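Local coordinates for fiber (Human adenovirus 35, PDB 2QLK), which builds the adenovirus fibre, whose trimeric head domain, or knob, attaches the virus to host cells and carries binding sites for the receptor CD46, at residues V65-T76 against S190-T199. Sequence-based numbering, arbitrary orientation.
Sequences VGVSDTVNQMFT and SPESNIATLT
Val65 and Thr199 form a single beta bridge where strand 57-66 ends, and from there the turns of 67-76 run beside the irregular chain 190-199. This is the knob domain of the fibre, an antiparallel beta-sandwich, and the contact ties the exit of one strand to the loop between strands 177-186 and 203-208. Gly66 N donates to Leu198 O at 2.8 Å. Asn72 grips the loop at two points. Its backbone O accepts from Ala196 N in the carbonyl plane. Its OD1 takes Leu198 N at 2.7 Å, in a nearly straight bond (173°) that comes from above the amide plane. CG of Asn72 lies beside its own backbone N (chi1 -60°); this torsion, with CB already directed at the loop, helps bring OD1 to Leu198 N. Within its own segment, ND2 gives a weak hydrogen bond to Gly66 O, which helps hold the amide's rotation. Leu198 is buried, its CD1 over one face of the Phe75 ring, a CH-pi contact 3.8 Å from the centroid. Tyr149 meets that ring edge-to-face. Farther along, Phe75 O accepts from Glu192 N, while Glu192 OE1 and OE2 hydrogen-bond to Ser152 OG and Tyr149 OH. Pro191 CG packs 3.7 Å from Phe75 CB.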
ATOM      1  N   VAL A  65       5.870 -18.589   0.319  1.00 21.56           N
ATOM      2  CA  VAL A  65       7.161 -19.284   0.123  1.00 22.09           C
ATOM      3  C   VAL A  65       6.865 -20.742  -0.337  1.00 21.07           C
ATOM      4  O   VAL A  65       6.030 -21.446   0.246  1.00 22.16           O
ATOM      5  CB  VAL A  65       8.007 -19.310   1.431  1.00 22.42           C
ATOM      6  CG1 VAL A  65       9.266 -20.206   1.231  1.00 22.60           C
ATOM      7  CG2 VAL A  65       8.438 -17.876   1.811  1.00 21.76           C
ATOM      8  N   GLY A  66       7.529 -21.191  -1.385  1.00 22.04           N
ATOM      9  CA  GLY A  66       7.257 -22.540  -1.869  1.00 24.69           C
ATOM     10  C   GLY A  66       8.167 -23.576  -1.232  1.00 27.80           C
ATOM     11  O   GLY A  66       9.350 -23.291  -1.018  1.00 26.21           O
ATOM     12  N   VAL A  67       7.641 -24.773  -0.954  1.00 37.31           N
ATOM     13  CA  VAL A  67       8.440 -25.821  -0.331  1.00 39.30           C
ATOM     14  C   VAL A  67       8.750 -27.023  -1.221  1.00 40.08           C
ATOM     15  O   VAL A  67       9.891 -27.484  -1.264  1.00 40.35           O
ATOM     16  CB  VAL A  67       7.787 -26.355   0.971  1.00 39.89           C
ATOM     17  CG1 VAL A  67       7.367 -25.196   1.877  1.00 38.85           C
ATOM     18  CG2 VAL A  67       6.633 -27.263   0.639  1.00 41.45           C
ATOM     19  N   SER A  68       7.752 -27.522  -1.943  1.00 34.93           N
ATOM     20  CA  SER A  68       7.979 -28.680  -2.781  1.00 34.56           C
ATOM     21  C   SER A  68       8.780 -28.393  -4.042  1.00 36.34           C
ATOM     22  O   SER A  68       8.781 -27.263  -4.578  1.00 35.01           O
ATOM     23  CB  SER A  68       6.646 -29.331  -3.160  1.00 33.49           C
ATOM     24  OG  SER A  68       5.974 -28.559  -4.135  1.00 35.23           O
ATOM     25  N   ASP A  69       9.473 -29.435  -4.504  1.00 34.60           N
ATOM     26  CA  ASP A  69      10.281 -29.360  -5.716  1.00 37.03           C
ATOM     27  C   ASP A  69       9.402 -28.865  -6.864  1.00 36.44           C
ATOM     28  O   ASP A  69       9.864 -28.132  -7.738  1.00 36.65           O
ATOM     29  CB  ASP A  69      10.843 -30.742  -6.068  1.00 96.97           C
ATOM     30  CG  ASP A  69      11.823 -31.266  -5.028  1.00102.29           C
ATOM     31  OD1 ASP A  69      11.469 -31.313  -3.832  1.00106.86           O
ATOM     32  OD2 ASP A  69      12.951 -31.645  -5.411  1.00104.29           O
ATOM     33  N   THR A  70       8.136 -29.270  -6.862  1.00 36.39           N
ATOM     34  CA  THR A  70       7.216 -28.859  -7.914  1.00 35.97           C
ATOM     35  C   THR A  70       6.926 -27.361  -7.831  1.00 36.11           C
ATOM     36  O   THR A  70       7.018 -26.639  -8.831  1.00 36.78           O
ATOM     37  CB  THR A  70       5.870 -29.616  -7.832  1.00 38.50           C
ATOM     38  OG1 THR A  70       6.106 -31.034  -7.917  1.00 40.38           O
ATOM     39  CG2 THR A  70       4.953 -29.189  -8.988  1.00 37.04           C
ATOM     40  N   VAL A  71       6.558 -26.891  -6.646  1.00 30.51           N
ATOM     41  CA  VAL A  71       6.277 -25.482  -6.491  1.00 27.54           C
ATOM     42  C   VAL A  71       7.532 -24.687  -6.899  1.00 28.22           C
ATOM     43  O   VAL A  71       7.472 -23.789  -7.748  1.00 27.34           O
ATOM     44  CB  VAL A  71       5.881 -25.164  -5.028  1.00 30.55           C
ATOM     45  CG1 VAL A  71       5.787 -23.647  -4.819  1.00 28.98           C
ATOM     46  CG2 VAL A  71       4.534 -25.833  -4.706  1.00 26.26           C
ATOM     47  N   ASN A  72       8.679 -25.061  -6.342  1.00 30.61           N
ATOM     48  CA  ASN A  72       9.902 -24.323  -6.620  1.00 30.18           C
ATOM     49  C   ASN A  72      10.514 -24.513  -8.003  1.00 29.99           C
ATOM     50  O   ASN A  72      11.692 -24.237  -8.224  1.00 29.25           O
ATOM     51  CB  ASN A  72      10.905 -24.598  -5.501  1.00 27.27           C
ATOM     52  CG  ASN A  72      10.364 -24.169  -4.149  1.00 28.93           C
ATOM     53  OD1 ASN A  72       9.672 -23.149  -4.047  1.00 27.49           O
ATOM     54  ND2 ASN A  72      10.653 -24.942  -3.115  1.00 23.58           N
ATOM     55  N   GLN A  73       9.677 -24.934  -8.944  1.00 35.96           N
ATOM     56  CA  GLN A  73      10.097 -25.142 -10.319  1.00 38.41           C
ATOM     57  C   GLN A  73       9.120 -24.380 -11.229  1.00 37.89           C
ATOM     58  O   GLN A  73       9.336 -24.260 -12.436  1.00 36.49           O
ATOM     59  CB  GLN A  73      10.091 -26.641 -10.639  1.00 79.68           C
ATOM     60  CG  GLN A  73      10.726 -27.018 -11.968  1.00 86.27           C
ATOM     61  CD  GLN A  73      11.191 -28.469 -11.996  1.00 89.97           C
ATOM     62  OE1 GLN A  73      10.448 -29.379 -11.626  1.00 91.60           O
ATOM     63  NE2 GLN A  73      12.426 -28.688 -12.443  1.00 90.97           N
ATOM     64  N   MET A  74       8.048 -23.858 -10.634  1.00 31.39           N
ATOM     65  CA  MET A  74       7.059 -23.120 -11.423  1.00 30.95           C
ATOM     66  C   MET A  74       7.669 -21.902 -12.125  1.00 29.75           C
ATOM     67  O   MET A  74       7.204 -21.486 -13.198  1.00 28.94           O
ATOM     68  CB  MET A  74       5.891 -22.678 -10.541  1.00 32.78           C
ATOM     69  CG  MET A  74       5.046 -23.841 -10.048  1.00 38.97           C
ATOM     70  SD  MET A  74       3.619 -23.302  -9.072  1.00 38.23           S
ATOM     71  CE  MET A  74       2.654 -22.471 -10.417  1.00 38.22           C
ATOM     72  N   PHE A  75       8.707 -21.327 -11.530  1.00 30.18           N
ATOM     73  CA  PHE A  75       9.325 -20.159 -12.133  1.00 32.34           C
ATOM     74  C   PHE A  75      10.431 -20.466 -13.154  1.00 35.28           C
ATOM     75  O   PHE A  75      11.280 -19.617 -13.416  1.00 35.39           O
ATOM     76  CB  PHE A  75       9.798 -19.180 -11.035  1.00 32.22           C
ATOM     77  CG  PHE A  75       8.650 -18.455 -10.323  1.00 30.71           C
ATOM     78  CD1 PHE A  75       7.329 -18.612 -10.752  1.00 32.62           C
ATOM     79  CD2 PHE A  75       8.897 -17.601  -9.238  1.00 33.85           C
ATOM     80  CE1 PHE A  75       6.260 -17.925 -10.106  1.00 35.92           C
ATOM     81  CE2 PHE A  75       7.838 -16.910  -8.585  1.00 33.05           C
ATOM     82  CZ  PHE A  75       6.527 -17.074  -9.019  1.00 33.86           C
ATOM     83  N   THR A  76      10.427 -21.687 -13.710  1.00 35.66           N
ATOM     84  CA  THR A  76      11.374 -22.037 -14.779  1.00 36.91           C
ATOM     85  C   THR A  76      10.628 -21.781 -16.111  1.00 37.23           C
ATOM     86  O   THR A  76      11.197 -21.872 -17.205  1.00 36.24           O
ATOM     87  CB  THR A  76      11.807 -23.527 -14.744  1.00 40.96           C
ATOM     88  OG1 THR A  76      10.646 -24.365 -14.776  1.00 43.15           O
ATOM     89  CG2 THR A  76      12.633 -23.828 -13.497  1.00 40.37           C
ATOM     90  N   SER A 190      11.986 -16.873 -18.749  1.00 43.06           N
ATOM     91  CA  SER A 190      11.736 -17.582 -17.503  1.00 42.22           C
ATOM     92  C   SER A 190      12.649 -17.017 -16.419  1.00 40.00           C
ATOM     93  O   SER A 190      13.855 -16.845 -16.625  1.00 39.76           O
ATOM     94  CB  SER A 190      11.983 -19.085 -17.680  1.00 57.33           C
ATOM     95  OG  SER A 190      13.326 -19.344 -18.027  1.00 61.06           O
ATOM     96  N   PRO A 191      12.083 -16.702 -15.244  1.00 39.61           N
ATOM     97  CA  PRO A 191      12.965 -16.157 -14.207  1.00 37.24           C
ATOM     98  C   PRO A 191      14.044 -17.118 -13.706  1.00 35.67           C
ATOM     99  O   PRO A 191      15.118 -16.679 -13.308  1.00 33.28           O
ATOM    100  CB  PRO A 191      11.988 -15.703 -13.110  1.00 33.61           C
ATOM    101  CG  PRO A 191      10.746 -16.452 -13.372  1.00 34.01           C
ATOM    102  CD  PRO A 191      10.667 -16.567 -14.871  1.00 34.08           C
ATOM    103  N   GLU A 192      13.776 -18.423 -13.729  1.00 30.73           N
ATOM    104  CA  GLU A 192      14.777 -19.384 -13.272  1.00 32.60           C
ATOM    105  C   GLU A 192      15.008 -20.512 -14.277  1.00 33.06           C
ATOM    106  O   GLU A 192      14.125 -20.859 -15.046  1.00 31.75           O
ATOM    107  CB  GLU A 192      14.365 -19.999 -11.936  1.00 39.65           C
ATOM    108  CG  GLU A 192      14.115 -18.994 -10.829  1.00 39.90           C
ATOM    109  CD  GLU A 192      15.351 -18.709  -9.981  1.00 40.76           C
ATOM    110  OE1 GLU A 192      16.432 -19.287 -10.258  1.00 37.42           O
ATOM    111  OE2 GLU A 192      15.228 -17.906  -9.031  1.00 37.05           O
ATOM    112  N   SER A 193      16.208 -21.083 -14.245  1.00 46.69           N
ATOM    113  CA  SER A 193      16.561 -22.191 -15.123  1.00 49.97           C
ATOM    114  C   SER A 193      16.382 -23.504 -14.365  1.00 50.84           C
ATOM    115  O   SER A 193      16.275 -24.569 -14.968  1.00 52.45           O
ATOM    116  CB  SER A 193      18.009 -22.052 -15.584  1.00 64.47           C
ATOM    117  OG  SER A 193      18.875 -21.940 -14.469  1.00 69.10           O
ATOM    118  N   ASN A 194      16.358 -23.431 -13.040  1.00 50.38           N
ATOM    119  CA  ASN A 194      16.178 -24.631 -12.237  1.00 50.79           C
ATOM    120  C   ASN A 194      15.584 -24.340 -10.865  1.00 49.36           C
ATOM    121  O   ASN A 194      15.388 -23.183 -10.487  1.00 49.01           O
ATOM    122  CB  ASN A 194      17.506 -25.371 -12.072  1.00 71.51           C
ATOM    123  CG  ASN A 194      17.309 -26.829 -11.681  1.00 74.51           C
ATOM    124  OD1 ASN A 194      18.264 -27.532 -11.348  1.00 75.27           O
ATOM    125  ND2 ASN A 194      16.064 -27.292 -11.732  1.00 74.95           N
ATOM    126  N   ILE A 195      15.301 -25.409 -10.129  1.00 46.03           N
ATOM    127  CA  ILE A 195      14.719 -25.308  -8.803  1.00 45.00           C
ATOM    128  C   ILE A 195      15.341 -24.178  -8.000  1.00 44.22           C
ATOM    129  O   ILE A 195      16.571 -24.033  -7.954  1.00 43.81           O
ATOM    130  CB  ILE A 195      14.894 -26.618  -8.017  1.00 48.81           C
ATOM    131  CG1 ILE A 195      14.403 -27.795  -8.858  1.00 50.44           C
ATOM    132  CG2 ILE A 195      14.115 -26.549  -6.728  1.00 46.78           C
ATOM    133  CD1 ILE A 195      12.962 -27.652  -9.345  1.00 53.33           C
ATOM    134  N   ALA A 196      14.476 -23.384  -7.373  1.00 33.40           N
ATOM    135  CA  ALA A 196      14.885 -22.243  -6.552  1.00 31.20           C
ATOM    136  C   ALA A 196      13.678 -21.947  -5.692  1.00 30.11           C
ATOM    137  O   ALA A 196      12.549 -22.052  -6.170  1.00 30.77           O
ATOM    138  CB  ALA A 196      15.206 -21.047  -7.438  1.00 55.37           C
ATOM    139  N   THR A 197      13.897 -21.585  -4.431  1.00 34.83           N
ATOM    140  CA  THR A 197      12.781 -21.323  -3.529  1.00 33.48           C
ATOM    141  C   THR A 197      11.883 -20.240  -4.070  1.00 32.09           C
ATOM    142  O   THR A 197      12.306 -19.089  -4.256  1.00 29.84           O
ATOM    143  CB  THR A 197      13.242 -20.884  -2.128  1.00 44.42           C
ATOM    144  OG1 THR A 197      14.217 -21.805  -1.628  1.00 44.61           O
ATOM    145  CG2 THR A 197      12.067 -20.873  -1.178  1.00 46.07           C
ATOM    146  N   LEU A 198      10.634 -20.606  -4.333  1.00 25.26           N
ATOM    147  CA  LEU A 198       9.707 -19.621  -4.850  1.00 26.09           C
ATOM    148  C   LEU A 198       9.360 -18.714  -3.676  1.00 25.93           C
ATOM    149  O   LEU A 198       9.125 -19.206  -2.587  1.00 26.52           O
ATOM    150  CB  LEU A 198       8.457 -20.304  -5.414  1.00 27.44           C
ATOM    151  CG  LEU A 198       7.309 -19.375  -5.846  1.00 32.29           C
ATOM    152  CD1 LEU A 198       6.440 -20.075  -6.879  1.00 26.55           C
ATOM    153  CD2 LEU A 198       6.463 -18.966  -4.614  1.00 31.30           C
ATOM    154  N   THR A 199       9.393 -17.397  -3.885  1.00 31.31           N
ATOM    155  CA  THR A 199       9.017 -16.440  -2.840  1.00 33.64           C
ATOM    156  C   THR A 199       8.317 -15.261  -3.503  1.00 34.63           C
ATOM    157  O   THR A 199       8.704 -14.846  -4.602  1.00 36.69           O
ATOM    158  CB  THR A 199      10.232 -15.881  -2.077  1.00 32.56           C
ATOM    159  OG1 THR A 199      11.068 -15.166  -2.996  1.00 37.70           O
ATOM    160  CG2 THR A 199      11.038 -17.005  -1.443  1.00 29.22           C
TER